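Local coordinates for protein NolR (PDB 4OMZ) that regulates transcription of nodulation and symbiosis genes in Sinorhizobium fredii, binding DNA as a helix-turn-helix protein of the ArsR family, at residues 72-77 with 81-86; 23-28 with 63-68; 36-41 with 46-51. All coordinates share one frame; numbering follows the deposited sequence.

From the N terminus, helix 10-26 brings in the first half of contact 2 at residues 23-28, and the chain enters helix 29-40. Contact 3 closes first: residues 36-41 meet 46-51 across the short connection that carries strand 43-44, and tie helix 29-40 to helix 45-51. It is nested within the longer loop that contact 2 closes when 63-68, at the end of helix 56-68, return to 23-28. Contact 1 follows in series as the hairpin of strands 73-77 and 80-84. The hairpin leans on helix 56-68, and Ser85 N probably bonds to Leu38 O, so it rests on helices from both other contacts. Contacts 2 and 3 also touch the second subunit.

Contact 1. Residues 72-77 with 81-86; sequences VSTRRD and IYYSSS
Tyr82 O takes a hydrogen bond from Arg75 N, in the carbonyl plane, and a weaker CA-H...O contact from Thr74, whose CA lies 3.4 Å from Tyr82 O. The return bond from Tyr82 N to Arg75 O is straighter, 173° at the hydrogen. Ser73 and Ser84 form a second reciprocal pair, and the two hydrogen-bonded pairs set the antiparallel ladder of a beta hairpin. Near its open end, a water bridges Ser73 OG and Ser86 N.

On one face of the sheet, the Arg75 guanidinium lies flat on the Tyr82 ring, centres 4.5 Å apart and planes 17° from parallel. The Arg75 side chain is extended from CG to NE and brings NH1 to 3.4 Å from Tyr82 CG; NH1 also forms a salt bridge with Glu42. Asp77 CB meets the ring edge in plane, 3.9 Å from Tyr82 CE2. With Tyr82 replaced by alanine, the guanidinium would probably lose its flat support and, though still paired with Glu42, be freer to turn.

The other face carries Thr74, Tyr83, Arg76 and Ile81. With OG1 between the backbone N and the carbonyl carbon (chi1 62°), Thr74 CG2 stands anti to the latter and sits over one face of the Tyr83 ring, 3.9 Å from the centroid. Ile81 CD1 lies against the aliphatic Arg76 chain, 3.8 Å from its CB. The hairpin is the wing of the winged helix-turn-helix fold; Tyr83 settles against Leu63 of helix 56-68 and Leu38 of helix 29-40, and its backbone bonds to Met43 of strand 43-44, across strand 80-84 from strand 73-77.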
loop_
_atom_site.group_PDB
_atom_site.type_symbol
_atom_site.label_atom_id
_atom_site.label_comp_id
_atom_site.label_asym_id
_atom_site.label_seq_id
_atom_site.Cartn_x
_atom_site.Cartn_y
_atom_site.Cartn_z
ATOM N N VAL A 72 12.264 3.472 -8.658
ATOM C CA VAL A 72 13.114 4.649 -8.780
ATOM C C VAL A 72 14.139 4.520 -9.893
ATOM O O VAL A 72 14.600 3.428 -10.216
ATOM C CB VAL A 72 13.862 4.968 -7.459
ATOM C CG1 VAL A 72 12.914 5.566 -6.437
ATOM C CG2 VAL A 72 14.544 3.730 -6.912
ATOM N N SER A 73 14.486 5.661 -10.469
ATOM C CA SER A 73 15.512 5.748 -11.486
ATOM C C SER A 73 16.713 6.498 -10.916
ATOM O O SER A 73 16.579 7.295 -9.973
ATOM C CB SER A 73 14.976 6.458 -12.723
ATOM O OG SER A 73 13.961 5.691 -13.343
ATOM N N THR A 74 17.882 6.258 -11.494
ATOM C CA THR A 74 19.094 6.904 -11.024
ATOM C C THR A 74 19.842 7.532 -12.179
ATOM O O THR A 74 19.678 7.143 -13.332
ATOM C CB THR A 74 20.046 5.917 -10.312
ATOM O OG1 THR A 74 20.475 4.901 -11.230
ATOM C CG2 THR A 74 19.374 5.280 -9.104
ATOM N N ARG A 75 20.667 8.517 -11.858
ATOM C CA ARG A 75 21.543 9.115 -12.850
ATOM C C ARG A 75 22.841 9.488 -12.142
ATOM O O ARG A 75 22.819 9.936 -10.996
ATOM C CB ARG A 75 20.858 10.314 -13.501
ATOM C CG ARG A 75 21.759 11.447 -13.880
ATOM C CD ARG A 75 20.967 12.718 -14.109
ATOM N NE ARG A 75 21.814 13.890 -13.935
ATOM C CZ ARG A 75 21.710 14.742 -12.924
ATOM N NH1 ARG A 75 20.779 14.563 -12.002
ATOM N NH2 ARG A 75 22.530 15.777 -12.845
ATOM N N ARG A 76 23.978 9.306 -12.799
ATOM C CA ARG A 76 25.240 9.506 -12.098
ATOM C C ARG A 76 26.053 10.665 -12.679
ATOM O O ARG A 76 26.368 10.688 -13.864
ATOM C CB ARG A 76 26.045 8.205 -12.126
ATOM C CG ARG A 76 27.426 8.302 -11.528
ATOM C CD ARG A 76 28.138 6.956 -11.593
ATOM N NE ARG A 76 29.458 7.082 -12.210
ATOM C CZ ARG A 76 29.770 6.588 -13.405
ATOM N NH1 ARG A 76 28.854 5.942 -14.111
ATOM N NH2 ARG A 76 30.990 6.749 -13.901
ATOM N N ASP A 77 26.379 11.630 -11.823
ATOM C CA ASP A 77 27.258 12.746 -12.175
ATOM C C ASP A 77 28.524 12.637 -11.328
ATOM O O ASP A 77 28.491 12.879 -10.120
ATOM C CB ASP A 77 26.562 14.092 -11.965
ATOM C CG ASP A 77 27.327 15.240 -12.588
ATOM O OD1 ASP A 77 28.209 14.968 -13.429
ATOM O OD2 ASP A 77 27.041 16.411 -12.245
ATOM N N ILE A 81 25.200 10.154 -7.036
ATOM C CA ILE A 81 24.000 9.549 -7.579
ATOM C C ILE A 81 22.794 10.432 -7.297
ATOM O O ILE A 81 22.583 10.874 -6.167
ATOM C CB ILE A 81 23.758 8.136 -7.000
ATOM C CG1 ILE A 81 24.978 7.238 -7.225
ATOM C CG2 ILE A 81 22.516 7.508 -7.622
ATOM C CD1 ILE A 81 25.259 6.926 -8.681
ATOM N N TYR A 82 22.017 10.692 -8.340
ATOM C CA TYR A 82 20.781 11.446 -8.223
ATOM C C TYR A 82 19.610 10.518 -8.468
ATOM O O TYR A 82 19.526 9.875 -9.519
ATOM C CB TYR A 82 20.746 12.618 -9.206
ATOM C CG TYR A 82 21.735 13.712 -8.874
ATOM C CD1 TYR A 82 21.429 14.682 -7.928
ATOM C CD2 TYR A 82 22.966 13.780 -9.508
ATOM C CE1 TYR A 82 22.324 15.686 -7.614
ATOM C CE2 TYR A 82 23.871 14.780 -9.201
ATOM C CZ TYR A 82 23.543 15.731 -8.253
ATOM O OH TYR A 82 24.437 16.732 -7.940
ATOM N N TYR A 83 18.712 10.460 -7.489
ATOM C CA TYR A 83 17.536 9.602 -7.545
ATOM C C TYR A 83 16.306 10.374 -7.992
ATOM O O TYR A 83 16.162 11.559 -7.691
ATOM C CB TYR A 83 17.273 8.970 -6.180
ATOM C CG TYR A 83 18.182 7.812 -5.846
ATOM C CD1 TYR A 83 19.476 8.024 -5.388
ATOM C CD2 TYR A 83 17.739 6.503 -5.973
ATOM C CE1 TYR A 83 20.305 6.961 -5.073
ATOM C CE2 TYR A 83 18.560 5.437 -5.665
ATOM C CZ TYR A 83 19.840 5.669 -5.215
ATOM O OH TYR A 83 20.653 4.600 -4.909
ATOM N N SER A 84 15.423 9.700 -8.721
ATOM C CA SER A 84 14.134 10.283 -9.072
ATOM C C SER A 84 13.122 9.164 -9.202
ATOM O O SER A 84 13.489 7.996 -9.153
ATOM C CB SER A 84 14.221 11.090 -10.370
ATOM O OG SER A 84 14.762 10.307 -11.420
ATOM N N SER A 85 11.849 9.507 -9.344
ATOM C CA SER A 85 10.856 8.500 -9.683
ATOM C C SER A 85 9.916 8.983 -10.762
ATOM O O SER A 85 9.253 10.008 -10.613
ATOM C CB SER A 85 10.045 8.085 -8.460
ATOM O OG SER A 85 9.146 7.047 -8.812
ATOM N N SER A 86 9.861 8.226 -11.847
ATOM C CA SER A 86 8.927 8.492 -12.923
ATOM C C SER A 86 7.960 7.316 -13.060
ATOM O O SER A 86 7.386 7.083 -14.123
ATOM C CB SER A 86 9.679 8.757 -14.221
ATOM O OG SER A 86 10.243 10.058 -14.200
HETATM O O HOH W 1 11.419 6.032 -11.912
#

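Contact 2. Residues 23-28 with 63-68; sequences LSAMAN and LSKLRA
Lys65 reaches across to Ala25 and Ser24, and its CB already points at helix 10-26. CG stands anti to the backbone N (chi1 160°) and lies 4.5 Å from Ala25 CB. The chain bends about the CB-CG bond (chi2 122°), then runs extended through CD. CE is the first atom to pack closely, 3.8 Å from Ala25 CA and 4.3 Å from Ala25 CB. At the tip, NZ stops beside Ser24, 3.8 Å from both Ser24 CB and Ser24 O, too far for a hydrogen bond.

Next to it Leu66 sends CD2 to 3.8 Å from Ala25 O. The carbonyls of Ser24 and Ala25 already receive hydrogen bonds from Arg31 of helix 29-40, and Ser24 OG bonds back to Ala20 O. The contact thus joins the last turn of helix 10-26 to helix 56-68, the second helix of the helix-turn-helix, close to where Leu23 and Ser24 pack on Ala27 of the second subunit.

No polar bond crosses here. Cohesion comes from the methylenes of Lys65 and a leucine methyl, with the ammonium group perhaps gaining some electrostatic favour from the carbonyl-rich end of helix 10-26, a gain likely tempered by Arg31, which already occupies those carbonyls.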
loop_
_atom_site.group_PDB
_atom_site.type_symbol
_atom_site.label_atom_id
_atom_site.label_comp_id
_atom_site.label_asym_id
_atom_site.label_seq_id
_atom_site.Cartn_x
_atom_site.Cartn_y
_atom_site.Cartn_z
ATOM N N LEU A 23 2.765 -2.693 -3.192
ATOM C CA LEU A 23 2.157 -1.902 -2.124
ATOM C C LEU A 23 3.028 -1.924 -0.877
ATOM O O LEU A 23 3.122 -0.938 -0.149
ATOM C CB LEU A 23 0.770 -2.423 -1.768
ATOM C CG LEU A 23 -0.346 -2.190 -2.772
ATOM C CD1 LEU A 23 -1.635 -2.785 -2.237
ATOM C CD2 LEU A 23 -0.478 -0.707 -3.024
ATOM N N SER A 24 3.667 -3.065 -0.647
ATOM C CA SER A 24 4.555 -3.225 0.491
ATOM C C SER A 24 5.717 -2.267 0.350
ATOM O O SER A 24 6.172 -1.694 1.340
ATOM C CB SER A 24 5.063 -4.661 0.595
ATOM O OG SER A 24 4.032 -5.521 1.045
ATOM N N ALA A 25 6.205 -2.101 -0.879
ATOM C CA ALA A 25 7.250 -1.109 -1.119
ATOM C C ALA A 25 6.746 0.284 -0.773
ATOM O O ALA A 25 7.508 1.119 -0.289
ATOM C CB ALA A 25 7.727 -1.147 -2.550
ATOM N N MET A 26 5.468 0.549 -1.029
ATOM C CA MET A 26 4.958 1.885 -0.711
ATOM C C MET A 26 4.386 2.052 0.703
ATOM O O MET A 26 4.294 3.175 1.196
ATOM C CB MET A 26 3.887 2.295 -1.717
ATOM C CG MET A 26 4.425 2.547 -3.104
ATOM S SD MET A 26 3.184 3.313 -4.150
ATOM C CE MET A 26 3.185 4.984 -3.487
ATOM N N ALA A 27 4.024 0.956 1.363
ATOM C CA ALA A 27 3.292 1.053 2.629
ATOM C C ALA A 27 4.222 1.313 3.813
ATOM O O ALA A 27 4.228 0.569 4.793
ATOM C CB ALA A 27 2.471 -0.206 2.874
ATOM N N ASN A 28 5.014 2.373 3.702
ATOM C CA ASN A 28 5.873 2.823 4.786
ATOM C C ASN A 28 5.929 4.346 4.750
ATOM O O ASN A 28 6.074 4.930 3.676
ATOM C CB ASN A 28 7.267 2.211 4.651
ATOM C CG ASN A 28 8.214 2.661 5.746
ATOM O OD1 ASN A 28 8.900 3.680 5.622
ATOM N ND2 ASN A 28 8.264 1.893 6.826
ATOM N N LEU A 63 15.882 3.091 -0.139
ATOM C CA LEU A 63 16.187 3.178 -1.560
ATOM C C LEU A 63 16.391 1.782 -2.108
ATOM O O LEU A 63 16.047 1.505 -3.258
ATOM C CB LEU A 63 17.430 4.032 -1.784
ATOM C CG LEU A 63 17.226 5.531 -1.586
ATOM C CD1 LEU A 63 18.530 6.267 -1.856
ATOM C CD2 LEU A 63 16.110 6.065 -2.468
ATOM N N SER A 64 16.958 0.901 -1.286
ATOM C CA SER A 64 17.146 -0.468 -1.735
ATOM C C SER A 64 15.807 -1.178 -1.909
ATOM O O SER A 64 15.596 -1.858 -2.924
ATOM C CB SER A 64 18.034 -1.238 -0.756
ATOM O OG SER A 64 17.886 -2.638 -0.924
ATOM N N LYS A 65 14.889 -1.000 -0.953
ATOM C CA LYS A 65 13.616 -1.727 -1.121
ATOM C C LYS A 65 12.788 -1.145 -2.289
ATOM O O LYS A 65 12.061 -1.873 -2.984
ATOM C CB LYS A 65 12.807 -1.735 0.174
ATOM C CG LYS A 65 11.321 -2.029 -0.042
ATOM C CD LYS A 65 10.864 -3.256 0.751
ATOM C CE LYS A 65 9.504 -3.777 0.289
ATOM N NZ LYS A 65 8.784 -4.520 1.361
ATOM N N LEU A 66 12.908 0.165 -2.493
ATOM C CA LEU A 66 12.257 0.841 -3.605
ATOM C C LEU A 66 12.837 0.408 -4.946
ATOM O O LEU A 66 12.103 0.289 -5.928
ATOM C CB LEU A 66 12.383 2.361 -3.463
ATOM C CG LEU A 66 11.560 3.104 -2.410
ATOM C CD1 LEU A 66 11.801 4.617 -2.471
ATOM C CD2 LEU A 66 10.092 2.779 -2.605
ATOM N N ARG A 67 14.152 0.194 -4.995
ATOM C CA ARG A 67 14.793 -0.257 -6.230
ATOM C C ARG A 67 14.356 -1.682 -6.526
ATOM O O ARG A 67 14.211 -2.066 -7.692
ATOM C CB ARG A 67 16.324 -0.199 -6.159
ATOM C CG ARG A 67 16.942 1.193 -6.208
ATOM C CD ARG A 67 18.461 1.110 -6.170
ATOM N NE ARG A 67 19.012 0.931 -7.509
ATOM C CZ ARG A 67 20.177 1.431 -7.911
ATOM N NH1 ARG A 67 20.929 2.122 -7.063
ATOM N NH2 ARG A 67 20.599 1.230 -9.154
ATOM N N ALA A 68 14.155 -2.461 -5.463
ATOM C CA ALA A 68 13.721 -3.849 -5.611
ATOM C C ALA A 68 12.365 -3.953 -6.329
ATOM O O ALA A 68 12.101 -4.918 -7.047
ATOM C CB ALA A 68 13.653 -4.527 -4.250
#

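Contact 3. Residues 36-41 with 46-51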
loop_
_atom_site.group_PDB
_atom_site.type_symbol
_atom_site.label_atom_id
_atom_site.label_comp_id
_atom_site.label_asym_id
_atom_site.label_seq_id
_atom_site.Cartn_x
_atom_site.Cartn_y
_atom_site.Cartn_z
ATOM N N ASP A 36 7.308 10.785 -2.587
ATOM C CA ASP A 36 6.709 12.091 -2.845
ATOM C C ASP A 36 7.796 13.048 -3.342
ATOM O O ASP A 36 7.721 13.621 -4.451
ATOM C CB ASP A 36 6.041 12.627 -1.579
ATOM C CG ASP A 36 4.885 13.559 -1.876
ATOM O OD1 ASP A 36 3.905 13.106 -2.504
ATOM O OD2 ASP A 36 4.948 14.741 -1.476
ATOM N N SER A 37 8.856 13.138 -2.548
ATOM C CA SER A 37 9.963 14.019 -2.870
ATOM C C SER A 37 10.602 13.675 -4.219
ATOM O O SER A 37 10.863 14.560 -5.029
ATOM C CB SER A 37 11.001 13.955 -1.754
ATOM O OG SER A 37 10.394 14.148 -0.492
ATOM N N LEU A 38 10.826 12.389 -4.464
ATOM C CA LEU A 38 11.460 11.930 -5.695
ATOM C C LEU A 38 10.553 12.094 -6.906
ATOM O O LEU A 38 11.034 12.189 -8.036
ATOM C CB LEU A 38 11.883 10.470 -5.558
ATOM C CG LEU A 38 13.061 10.229 -4.616
ATOM C CD1 LEU A 38 13.563 8.799 -4.733
ATOM C CD2 LEU A 38 14.172 11.217 -4.934
ATOM N N VAL A 39 9.244 12.111 -6.684
ATOM C CA VAL A 39 8.337 12.375 -7.791
ATOM C C VAL A 39 8.420 13.846 -8.169
ATOM O O VAL A 39 8.341 14.188 -9.350
ATOM C CB VAL A 39 6.870 12.003 -7.453
ATOM C CG1 VAL A 39 5.895 12.829 -8.275
ATOM C CG2 VAL A 39 6.633 10.525 -7.693
ATOM N N LYS A 40 8.663 14.726 -7.199
ATOM C CA LYS A 40 8.584 16.134 -7.590
ATOM C C LYS A 40 9.953 16.774 -7.830
ATOM O O LYS A 40 10.023 17.913 -8.298
ATOM C CB LYS A 40 7.819 16.967 -6.553
ATOM C CG LYS A 40 6.978 16.180 -5.580
ATOM C CD LYS A 40 5.654 15.768 -6.198
ATOM C CE LYS A 40 4.600 15.472 -5.143
ATOM N NZ LYS A 40 4.026 16.723 -4.568
ATOM N N GLU A 41 11.034 16.044 -7.556
ATOM C CA GLU A 41 12.374 16.564 -7.828
ATOM C C GLU A 41 13.487 15.502 -7.788
ATOM O O GLU A 41 13.348 14.475 -7.125
ATOM C CB GLU A 41 12.636 17.688 -6.817
ATOM C CG GLU A 41 12.248 17.273 -5.401
ATOM C CD GLU A 41 12.285 18.398 -4.377
ATOM O OE1 GLU A 41 13.043 19.376 -4.558
ATOM O OE2 GLU A 41 11.537 18.284 -3.377
ATOM N N GLY A 46 22.146 12.672 0.015
ATOM C CA GLY A 46 22.210 13.501 1.211
ATOM C C GLY A 46 21.010 14.407 1.417
ATOM O O GLY A 46 20.343 14.369 2.468
ATOM N N ALA A 47 20.725 15.208 0.394
ATOM C CA ALA A 47 19.596 16.129 0.401
ATOM C C ALA A 47 18.293 15.364 0.626
ATOM O O ALA A 47 17.366 15.850 1.280
ATOM C CB ALA A 47 19.540 16.906 -0.907
ATOM N N LEU A 48 18.214 14.166 0.057
ATOM C CA LEU A 48 17.023 13.344 0.216
ATOM C C LEU A 48 16.871 12.874 1.656
ATOM O O LEU A 48 15.793 12.998 2.235
ATOM C CB LEU A 48 17.052 12.148 -0.727
ATOM C CG LEU A 48 15.782 11.313 -0.608
ATOM C CD1 LEU A 48 14.582 12.170 -0.962
ATOM C CD2 LEU A 48 15.854 10.091 -1.505
ATOM N N ALA A 49 17.961 12.378 2.240
ATOM C CA ALA A 49 17.973 11.910 3.630
ATOM C C ALA A 49 17.509 13.039 4.533
ATOM O O ALA A 49 16.898 12.823 5.586
ATOM C CB ALA A 49 19.360 11.438 4.034
ATOM N N ASN A 50 17.826 14.244 4.077
ATOM C CA ASN A 50 17.502 15.502 4.716
ATOM C C ASN A 50 16.055 15.952 4.714
ATOM O O ASN A 50 15.489 16.300 5.753
ATOM C CB ASN A 50 18.256 16.554 3.953
ATOM C CG ASN A 50 19.591 16.727 4.444
ATOM O OD1 ASN A 50 19.988 16.068 5.412
ATOM N ND2 ASN A 50 20.381 17.526 3.728
ATOM N N LYS A 51 15.452 15.895 3.530
ATOM C CA LYS A 51 14.086 16.350 3.353
ATOM C C LYS A 51 13.141 15.419 4.102
ATOM O O LYS A 51 12.148 15.858 4.682
ATOM C CB LYS A 51 13.744 16.442 1.867
ATOM C CG LYS A 51 12.335 16.892 1.612
ATOM C CD LYS A 51 12.316 18.093 0.681
ATOM C CE LYS A 51 10.889 18.547 0.466
ATOM N NZ LYS A 51 10.675 19.253 -0.814
#
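Polar first: Lys51 NZ donates to Glu41 OE2 at 2.9 Å, a hydrogen-bonded salt bridge that uses the syn lone pair of the carboxylate oxygen. Glu41, the first residue past helix 29-40, has CG between its backbone N and carbonyl carbon (chi1 47°) and then extends, which carries the carboxylate back toward helix 45-51. Lys51 meets it obliquely after a bend at chi2, its CE 3.9 Å from Glu41 OE2.

Apolar contacts lie deeper, between helix segments that run at 130° with axes 11.0 Å apart at closest approach. Leu38 and Leu48 cross at about a right angle, with methyl against methyl, CD2 to CD2, at 4.0 Å. The other Leu48 methyl, CD1, reaches Ser37 CB at 4.1 Å. Leu48 also packs on Leu59 and Leu63 of helix 56-68, so it links helix 29-40 to both helices of the helix-turn-helix.

Between the two kinds sits Ser37 OG, 4.0 Å from Lys51 CG; its hydrogen bond goes to Leu33 O in its own helix. Leu8 of the second subunit packs on both Ser37 and Lys51.

The chemistry is mixed: buried leucine packing holds the helices together, and a single ion pair at their ends probably adds to the hold and limits the freedom of the lysine chain.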